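Local coordinates for putative exported protein (Bordetella pertussis Tohama I, PDB 2PFZ), which binds pyroglutamic acid as an extracytoplasmic solute receptor of the DctP family, probably delivering it to a tripartite ATP-independent periplasmic transporter, at residues W3-A8 / I36-N41; D79-L84 / K277-D282; A118-G123 / M180-T185. One frame throughout, in Å; residues are numbered along the deposited sequence.

Contact 1: W3-A8 / I36-N41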
loop_
_atom_site.group_PDB
_atom_site.type_symbol
_atom_site.label_atom_id
_atom_site.label_comp_id
_atom_site.label_asym_id
_atom_site.label_seq_id
_atom_site.Cartn_x
_atom_site.Cartn_y
_atom_site.Cartn_z
ATOM N N TRP A 3 -6.041 0.826 -23.295
ATOM C CA TRP A 3 -6.137 1.567 -22.029
ATOM C C TRP A 3 -4.744 1.877 -21.523
ATOM O O TRP A 3 -3.793 1.151 -21.824
ATOM C CB TRP A 3 -6.869 0.755 -20.957
ATOM C CG TRP A 3 -8.357 0.726 -21.022
ATOM C CD1 TRP A 3 -9.160 1.213 -22.029
ATOM C CD2 TRP A 3 -9.237 0.099 -20.080
ATOM N NE1 TRP A 3 -10.484 0.938 -21.744
ATOM C CE2 TRP A 3 -10.553 0.256 -20.559
ATOM C CE3 TRP A 3 -9.036 -0.587 -18.866
ATOM C CZ2 TRP A 3 -11.675 -0.219 -19.855
ATOM C CZ3 TRP A 3 -10.148 -1.066 -18.179
ATOM C CH2 TRP A 3 -11.448 -0.886 -18.680
ATOM N N ASP A 4 -4.624 2.943 -20.736
ATOM C CA ASP A 4 -3.370 3.255 -20.028
ATOM C C ASP A 4 -3.549 3.059 -18.548
ATOM O O ASP A 4 -4.600 3.394 -17.997
ATOM C CB ASP A 4 -2.959 4.701 -20.264
ATOM C CG ASP A 4 -2.516 4.943 -21.685
ATOM O OD1 ASP A 4 -1.497 4.346 -22.148
ATOM O OD2 ASP A 4 -3.200 5.763 -22.326
ATOM N N LEU A 5 -2.501 2.550 -17.898
ATOM C CA LEU A 5 -2.580 2.203 -16.479
ATOM C C LEU A 5 -1.334 2.727 -15.781
ATOM O O LEU A 5 -0.266 2.131 -15.894
ATOM C CB LEU A 5 -2.681 0.675 -16.316
ATOM C CG LEU A 5 -3.088 0.131 -14.920
ATOM C CD1 LEU A 5 -3.480 -1.363 -14.990
ATOM C CD2 LEU A 5 -2.052 0.381 -13.813
ATOM N N PRO A 6 -1.440 3.872 -15.097
ATOM C CA PRO A 6 -0.298 4.337 -14.331
ATOM C C PRO A 6 -0.085 3.592 -13.011
ATOM O O PRO A 6 -1.041 3.258 -12.302
ATOM C CB PRO A 6 -0.639 5.807 -14.067
ATOM C CG PRO A 6 -2.091 5.817 -13.962
ATOM C CD PRO A 6 -2.548 4.832 -15.028
ATOM N N THR A 7 1.178 3.306 -12.722
ATOM C CA THR A 7 1.573 2.883 -11.391
ATOM C C THR A 7 2.728 3.754 -10.910
ATOM O O THR A 7 3.538 4.264 -11.721
ATOM C CB THR A 7 1.932 1.367 -11.360
ATOM O OG1 THR A 7 2.547 1.041 -10.111
ATOM C CG2 THR A 7 2.921 0.969 -12.464
ATOM N N ALA A 8 2.799 3.921 -9.592
ATOM C CA ALA A 8 3.812 4.750 -8.974
ATOM C C ALA A 8 5.151 4.037 -8.695
ATOM O O ALA A 8 6.116 4.685 -8.288
ATOM C CB ALA A 8 3.229 5.398 -7.703
ATOM N N ILE A 36 -3.678 -3.232 -22.455
ATOM C CA ILE A 36 -3.370 -2.246 -21.421
ATOM C C ILE A 36 -1.876 -1.948 -21.412
ATOM O O ILE A 36 -1.041 -2.858 -21.344
ATOM C CB ILE A 36 -3.870 -2.670 -20.020
ATOM C CG1 ILE A 36 -5.380 -2.881 -20.027
ATOM C CG2 ILE A 36 -3.477 -1.613 -18.946
ATOM C CD1 ILE A 36 -5.898 -3.680 -18.819
ATOM N N THR A 37 -1.563 -0.670 -21.520
ATOM C CA THR A 37 -0.212 -0.199 -21.443
ATOM C C THR A 37 0.040 0.303 -20.038
ATOM O O THR A 37 -0.699 1.164 -19.529
ATOM C CB THR A 37 0.016 0.939 -22.447
ATOM O OG1 THR A 37 -0.213 0.440 -23.762
ATOM C CG2 THR A 37 1.440 1.447 -22.376
ATOM N N LEU A 38 1.083 -0.251 -19.423
ATOM C CA LEU A 38 1.503 0.142 -18.084
ATOM C C LEU A 38 2.489 1.284 -18.154
ATOM O O LEU A 38 3.424 1.257 -18.964
ATOM C CB LEU A 38 2.207 -1.022 -17.395
ATOM C CG LEU A 38 1.400 -2.216 -16.901
ATOM C CD1 LEU A 38 2.406 -3.188 -16.301
ATOM C CD2 LEU A 38 0.382 -1.784 -15.852
ATOM N N HIS A 39 2.291 2.273 -17.286
ATOM C CA HIS A 39 3.210 3.394 -17.181
ATOM C C HIS A 39 3.813 3.369 -15.808
ATOM O O HIS A 39 3.183 3.799 -14.845
ATOM C CB HIS A 39 2.462 4.690 -17.412
ATOM C CG HIS A 39 2.011 4.838 -18.824
ATOM N ND1 HIS A 39 0.805 4.347 -19.280
ATOM C CD2 HIS A 39 2.641 5.353 -19.901
ATOM C CE1 HIS A 39 0.697 4.587 -20.575
ATOM N NE2 HIS A 39 1.798 5.197 -20.974
ATOM N N ASN A 40 5.011 2.817 -15.705
ATOM C CA ASN A 40 5.541 2.539 -14.368
ATOM C C ASN A 40 6.422 3.623 -13.794
ATOM O O ASN A 40 6.712 4.616 -14.449
ATOM C CB ASN A 40 6.179 1.144 -14.269
ATOM C CG ASN A 40 7.531 1.064 -14.911
ATOM O OD1 ASN A 40 8.346 1.993 -14.801
ATOM N ND2 ASN A 40 7.803 -0.069 -15.576
ATOM N N ASN A 41 6.805 3.428 -12.536
ATOM C CA ASN A 41 7.654 4.354 -11.816
ATOM C C ASN A 41 7.163 5.806 -11.829
ATOM O O ASN A 41 7.987 6.719 -11.910
ATOM C CB ASN A 41 9.089 4.266 -12.326
ATOM C CG ASN A 41 10.117 4.733 -11.286
ATOM O OD1 ASN A 41 9.976 4.468 -10.090
ATOM N ND2 ASN A 41 11.173 5.414 -11.753
#
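Leu5 and Leu38 pair across two parallel strands, 3-6 and 36-39, of a beta-alpha-beta unit whose connecting helix is 14-30. The packing is tight on the face that carries Trp3, Leu5, Ile36 and Leu38. Leu5 and Leu38 lie side by side and point the same way, with CD2 of Leu5 3.8 Å from CD2 of Leu38. CG2 of Ile36 reaches diagonally to CB of Leu5 at 3.6 Å; it stands anti to its own backbone N, with CG1 beside that N (chi1 -59°) and 4.0 Å from CB of Trp3. Val23 of helix 14-30 covers the Ile36 and Leu38 half of this face, and Ile61 of strand 61-65 the Trp3 and Leu5 half.

The other face is looser and more polar. Asp4, Thr37 and His39 are all partly exposed there; Pro6 is its buried member, touching Ala59. The strands themselves are joined by backbone hydrogen bonds from Thr37 N to Trp3 O, Leu5 N to Thr37 O and His39 N to Leu5 O. Beyond the strands, OG1 of Thr7 is hydrogen-bonded to OE1 of Glu63, and its methyl CG2 packs 3.6 Å from CA of Asn40. The last bond of the series runs from Thr7 N to His39 O, 3.0 Å long and nearly straight at 172°.

Contact 2: D79-L84 / K277-D282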
loop_
_atom_site.group_PDB
_atom_site.type_symbol
_atom_site.label_atom_id
_atom_site.label_comp_id
_atom_site.label_asym_id
_atom_site.label_seq_id
_atom_site.Cartn_x
_atom_site.Cartn_y
_atom_site.Cartn_z
ATOM N N ASP A 79 -6.476 0.314 6.446
ATOM C CA ASP A 79 -5.338 -0.622 6.399
ATOM C C ASP A 79 -3.966 0.002 6.749
ATOM O O ASP A 79 -2.942 -0.685 6.685
ATOM C CB ASP A 79 -5.313 -1.426 5.080
ATOM C CG ASP A 79 -4.868 -0.613 3.875
ATOM O OD1 ASP A 79 -4.172 0.426 4.020
ATOM O OD2 ASP A 79 -5.174 -1.066 2.744
ATOM N N GLY A 80 -3.968 1.283 7.133
ATOM C CA GLY A 80 -2.758 1.942 7.616
ATOM C C GLY A 80 -2.753 2.129 9.119
ATOM O O GLY A 80 -1.796 2.689 9.674
ATOM N N LEU A 81 -3.836 1.744 9.794
ATOM C CA LEU A 81 -3.871 1.888 11.268
ATOM C C LEU A 81 -2.930 0.849 11.871
ATOM O O LEU A 81 -3.044 -0.316 11.505
ATOM C CB LEU A 81 -5.296 1.648 11.782
ATOM C CG LEU A 81 -6.334 2.680 11.337
ATOM C CD1 LEU A 81 -7.731 2.262 11.862
ATOM C CD2 LEU A 81 -5.965 4.096 11.802
ATOM N N PRO A 82 -1.975 1.258 12.747
ATOM C CA PRO A 82 -1.043 0.245 13.316
ATOM C C PRO A 82 -1.661 -0.693 14.350
ATOM O O PRO A 82 -2.605 -0.344 15.073
ATOM C CB PRO A 82 0.080 1.077 13.979
ATOM C CG PRO A 82 -0.409 2.440 14.070
ATOM C CD PRO A 82 -1.653 2.630 13.188
ATOM N N PHE A 83 -1.135 -1.904 14.377
ATOM C CA PHE A 83 -1.530 -2.911 15.356
ATOM C C PHE A 83 -3.022 -3.230 15.436
ATOM O O PHE A 83 -3.592 -3.388 16.508
ATOM C CB PHE A 83 -0.834 -2.617 16.704
ATOM C CG PHE A 83 0.634 -2.895 16.616
ATOM C CD1 PHE A 83 1.094 -4.196 16.801
ATOM C CD2 PHE A 83 1.527 -1.915 16.219
ATOM C CE1 PHE A 83 2.423 -4.506 16.648
ATOM C CE2 PHE A 83 2.905 -2.246 16.073
ATOM C CZ PHE A 83 3.309 -3.547 16.299
ATOM N N LEU A 84 -3.621 -3.316 14.253
ATOM C CA LEU A 84 -4.995 -3.735 14.068
ATOM C C LEU A 84 -5.006 -5.057 13.296
ATOM O O LEU A 84 -5.745 -5.968 13.670
ATOM C CB LEU A 84 -5.776 -2.658 13.303
ATOM C CG LEU A 84 -7.227 -2.993 12.980
ATOM C CD1 LEU A 84 -8.049 -3.219 14.234
ATOM C CD2 LEU A 84 -7.767 -1.860 12.138
ATOM N N LYS A 277 -4.168 2.189 19.071
ATOM C CA LYS A 277 -5.481 2.317 19.738
ATOM C C LYS A 277 -5.983 3.760 19.727
ATOM O O LYS A 277 -7.164 4.016 19.506
ATOM C CB LYS A 277 -5.453 1.793 21.170
ATOM C CG LYS A 277 -5.417 0.273 21.258
ATOM C CD LYS A 277 -6.271 -0.206 22.430
ATOM C CE LYS A 277 -5.472 -0.365 23.718
ATOM N NZ LYS A 277 -4.978 -1.773 23.845
ATOM N N ARG A 278 -5.072 4.693 19.961
ATOM C CA ARG A 278 -5.373 6.115 19.801
ATOM C C ARG A 278 -5.834 6.413 18.369
ATOM O O ARG A 278 -6.878 7.042 18.158
ATOM C CB ARG A 278 -4.132 6.931 20.154
ATOM C CG ARG A 278 -4.162 8.373 19.745
ATOM C CD ARG A 278 -2.781 8.803 19.252
ATOM N NE ARG A 278 -1.640 8.117 19.901
ATOM C CZ ARG A 278 -1.174 8.378 21.124
ATOM N NH1 ARG A 278 -1.745 9.311 21.877
ATOM N NH2 ARG A 278 -0.138 7.692 21.604
ATOM N N MET A 279 -5.082 5.944 17.383
ATOM C CA MET A 279 -5.473 6.177 15.981
ATOM C C MET A 279 -6.793 5.505 15.567
ATOM O O MET A 279 -7.528 6.049 14.728
ATOM C CB MET A 279 -4.337 5.793 15.027
ATOM C CG MET A 279 -3.132 6.737 15.131
ATOM S SD MET A 279 -1.820 6.252 14.004
ATOM C CE MET A 279 -2.465 6.830 12.428
ATOM N N LEU A 280 -7.094 4.342 16.142
ATOM C CA LEU A 280 -8.364 3.652 15.864
ATOM C C LEU A 280 -9.524 4.413 16.504
ATOM O O LEU A 280 -10.584 4.577 15.880
ATOM C CB LEU A 280 -8.345 2.198 16.380
ATOM C CG LEU A 280 -9.686 1.416 16.287
ATOM C CD1 LEU A 280 -10.191 1.328 14.854
ATOM C CD2 LEU A 280 -9.520 0.002 16.852
ATOM N N ASP A 281 -9.319 4.880 17.741
ATOM C CA ASP A 281 -10.309 5.763 18.366
ATOM C C ASP A 281 -10.597 6.992 17.480
ATOM O O ASP A 281 -11.766 7.285 17.144
ATOM C CB ASP A 281 -9.893 6.186 19.779
ATOM C CG ASP A 281 -10.998 6.945 20.491
ATOM O OD1 ASP A 281 -12.059 6.350 20.725
ATOM O OD2 ASP A 281 -10.808 8.141 20.788
ATOM N N ASP A 282 -9.544 7.686 17.067
ATOM C CA ASP A 282 -9.695 8.852 16.217
ATOM C C ASP A 282 -10.454 8.458 14.942
ATOM O O ASP A 282 -11.361 9.177 14.494
ATOM C CB ASP A 282 -8.316 9.406 15.812
ATOM C CG ASP A 282 -7.569 10.071 16.944
ATOM O OD1 ASP A 282 -8.184 10.387 17.971
ATOM O OD2 ASP A 282 -6.339 10.298 16.782
#
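Leu81 presents its two methyls as a forked bump to one turn of helix 266-287, facing the hollow between CB of Met279 and CD1 of Leu280. CD2 comes down beside the root of Met279, 3.8 Å from its backbone O and 4.0 Å from its CB. CD1 takes the other side and meets CD1 of Leu280 at 4.0 Å, the two leucine side chains crossing at about a right angle. With chi1 at -65°, CG of Leu81 stands beside its own backbone N and anti to the carbonyl carbon, and from there the fork extends to the helix. In return the Leu280 methyls reach between Leu81 and Leu84, with CD2 of Leu280 a looser 4.4 Å from CD1 of Leu84.

Next along the loop, the ring of Pro82 forms a second, blunter bump. Its CD lies 3.7 Å from SD of Met279, with CG a little farther off, and the thioether chain crosses the ring at about a right angle. Val147, Ile151 and Leu154 of helix 146-155 also touch this methionine, while Ile295 of helix 289-299 touches both Leu280 and Leu84.

No hydrogen bond joins the loop to the helix segment. The side chains that meet are hydrocarbon and thioether, so this buried joint between the 79-84 loop and helix 266-287 depends on fit and apolar burial rather than on directional bonds.

Contact 3: A118-G123 / M180-T185. With PCA (pyroglutamic acid), chain B.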
loop_
_atom_site.group_PDB
_atom_site.type_symbol
_atom_site.label_atom_id
_atom_site.label_comp_id
_atom_site.label_asym_id
_atom_site.label_seq_id
_atom_site.Cartn_x
_atom_site.Cartn_y
_atom_site.Cartn_z
ATOM N N ALA A 118 -2.084 -6.541 -0.706
ATOM C CA ALA A 118 -1.330 -6.009 0.424
ATOM C C ALA A 118 0.156 -5.969 0.121
ATOM O O ALA A 118 0.710 -6.927 -0.402
ATOM C CB ALA A 118 -1.568 -6.865 1.673
ATOM N N TRP A 119 0.781 -4.847 0.465
ATOM C CA TRP A 119 2.233 -4.757 0.607
ATOM C C TRP A 119 2.620 -5.639 1.806
ATOM O O TRP A 119 1.773 -5.955 2.643
ATOM C CB TRP A 119 2.633 -3.313 0.938
ATOM C CG TRP A 119 2.622 -2.335 -0.216
ATOM C CD1 TRP A 119 1.573 -1.575 -0.639
ATOM C CD2 TRP A 119 3.731 -1.986 -1.028
ATOM N NE1 TRP A 119 1.956 -0.760 -1.681
ATOM C CE2 TRP A 119 3.281 -1.009 -1.958
ATOM C CE3 TRP A 119 5.056 -2.421 -1.093
ATOM C CZ2 TRP A 119 4.122 -0.447 -2.909
ATOM C CZ3 TRP A 119 5.891 -1.867 -2.047
ATOM C CH2 TRP A 119 5.424 -0.879 -2.936
ATOM N N PRO A 120 3.902 -6.040 1.898
ATOM C CA PRO A 120 4.363 -6.808 3.071
ATOM C C PRO A 120 4.290 -6.038 4.408
ATOM O O PRO A 120 4.110 -4.811 4.430
ATOM C CB PRO A 120 5.793 -7.178 2.696
ATOM C CG PRO A 120 5.782 -7.093 1.117
ATOM C CD PRO A 120 4.969 -5.894 0.892
ATOM N N PRO A 121 4.370 -6.771 5.535
ATOM C CA PRO A 121 4.220 -6.134 6.845
ATOM C C PRO A 121 5.243 -5.043 7.100
ATOM O O PRO A 121 6.421 -5.197 6.759
ATOM C CB PRO A 121 4.401 -7.303 7.811
ATOM C CG PRO A 121 3.947 -8.504 7.008
ATOM C CD PRO A 121 4.553 -8.237 5.668
ATOM N N GLN A 122 4.775 -3.938 7.648
ATOM C CA GLN A 122 5.583 -2.721 7.697
ATOM C C GLN A 122 6.482 -2.658 8.900
ATOM O O GLN A 122 6.010 -2.783 10.034
ATOM C CB GLN A 122 4.691 -1.498 7.689
ATOM C CG GLN A 122 3.716 -1.512 6.493
ATOM C CD GLN A 122 4.321 -1.077 5.169
ATOM O OE1 GLN A 122 4.463 -1.880 4.235
ATOM N NE2 GLN A 122 4.627 0.182 5.059
ATOM N N GLY A 123 7.767 -2.394 8.643
ATOM C CA GLY A 123 8.746 -2.275 9.719
ATOM C C GLY A 123 9.392 -0.915 9.685
ATOM O O GLY A 123 9.056 -0.085 8.843
ATOM N N MET A 180 9.021 4.038 7.953
ATOM C CA MET A 180 8.335 2.743 7.935
ATOM C C MET A 180 7.881 2.376 6.531
ATOM O O MET A 180 7.414 3.234 5.787
ATOM C CB MET A 180 7.197 2.672 8.933
ATOM C CG MET A 180 7.700 2.683 10.383
ATOM S SD MET A 180 6.396 2.532 11.602
ATOM C CE MET A 180 6.026 0.784 11.485
ATOM N N SER A 181 8.141 1.118 6.168
ATOM C CA SER A 181 7.785 0.533 4.863
ATOM C C SER A 181 8.080 -0.972 4.915
ATOM O O SER A 181 8.323 -1.531 5.991
ATOM C CB SER A 181 8.595 1.152 3.725
ATOM O OG SER A 181 8.058 0.784 2.460
ATOM N N SER A 182 8.063 -1.610 3.740
ATOM C CA SER A 182 8.245 -3.042 3.600
ATOM C C SER A 182 9.715 -3.348 3.279
ATOM O O SER A 182 10.467 -2.452 2.904
ATOM C CB SER A 182 7.361 -3.560 2.476
ATOM O OG SER A 182 7.597 -2.826 1.278
ATOM N N GLY A 183 10.119 -4.605 3.458
ATOM C CA GLY A 183 11.414 -5.071 2.969
ATOM C C GLY A 183 11.531 -4.862 1.467
ATOM O O GLY A 183 12.624 -4.571 0.961
ATOM N N SER A 184 10.409 -5.056 0.766
ATOM C CA SER A 184 10.273 -4.793 -0.675
ATOM C C SER A 184 10.859 -3.431 -1.058
ATOM O O SER A 184 11.834 -3.354 -1.805
ATOM C CB SER A 184 8.797 -4.879 -1.086
ATOM O OG SER A 184 8.570 -4.369 -2.402
ATOM N N THR A 185 10.263 -2.372 -0.533
ATOM C CA THR A 185 10.711 -0.985 -0.773
ATOM C C THR A 185 12.137 -0.742 -0.328
ATOM O O THR A 185 12.923 -0.115 -1.058
ATOM C CB THR A 185 9.756 0.035 -0.154
ATOM O OG1 THR A 185 8.503 -0.058 -0.823
ATOM C CG2 THR A 185 10.293 1.454 -0.316
HETATM N N PCA B . 6.201 0.572 0.187
HETATM C CA PCA B . 5.475 1.753 -0.321
HETATM C CB PCA B . 4.119 1.902 0.370
HETATM C CG PCA B . 4.035 0.774 1.381
HETATM C CD PCA B . 5.299 -0.003 1.158
HETATM O OE PCA B . 5.544 -1.078 1.727
HETATM C C PCA B . 6.306 2.963 0.041
HETATM O O PCA B . 6.138 4.058 -0.513
HETATM O OXT PCA B . 7.176 2.841 0.918
HETATM O O HOH W 1 8.397 -6.330 4.916
#
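Trp119 lays one face of its indole over the pyroglutamic acid, in the binding site of a periplasmic solute receptor of the DctP family. The ligand's CD sits 3.3 Å above the ring plane, offset toward the rim. OG of Ser184 lies at the ring edge, near its plane. Tyr9 meets the indole edge-to-face, His15 touches it with planes about 60° apart, and NE1 is hydrogen-bonded to Asn208.

Segment 180-185 supplies three hydroxyls, each bonded to a different polar atom of the ligand. OG of Ser181, anti to its backbone N (chi1 -168°), donates to the carboxylate OXT at 2.7 Å, and NH2 of Arg142 is also hydrogen-bonded to the ligand. OG of Ser182 donates to the lactam oxygen OE, also at 2.7 Å, while accepting from N of Thr185 as the N-cap of helix 183-188. OG1 of Thr185 accepts the lactam N-H at 2.6 Å, nearly straight at 166°. One helix start therefore reads both the donor and the acceptor of the lactam, and the capping bond ties Ser182 to Thr185.

Around the site, CD of Pro120 packs against CB of Ser182. The Ser181 that holds the ligand through OG also forms, through its backbone, an antiparallel hydrogen-bonded pair with Gly123, joining strands 123-126 and 178-181: Gly123 N gives to Ser181 O, and Ser181 N to Gly123 O at 3.1 Å. A water bridges the two segments, donating to O of Pro121 and accepting from N of Gly183 at 2.8 Å.

From the N terminus, contact 1 closes first: the chain passes from strand 2-6 through helix 14-30 to the parallel strand 35-39, a short loop complete before the others begin. Contact 2 then opens at 79-84, in the loop between strand 61-65 and helix 88-107, and closes nearly two hundred residues later on helix 266-287. Contact 3 is nested inside that span, joining the 118-123 link between strands 111-118 and 123-126 to the end of strand 178-181 and the start of helix 183-188. Contacts 1 and 2 lie on opposite sides of the chain's centre. Contact 3, at the ligand, is about 7 Å from contact 1 and about 6 Å from contact 2 between nearest atoms, touching neither.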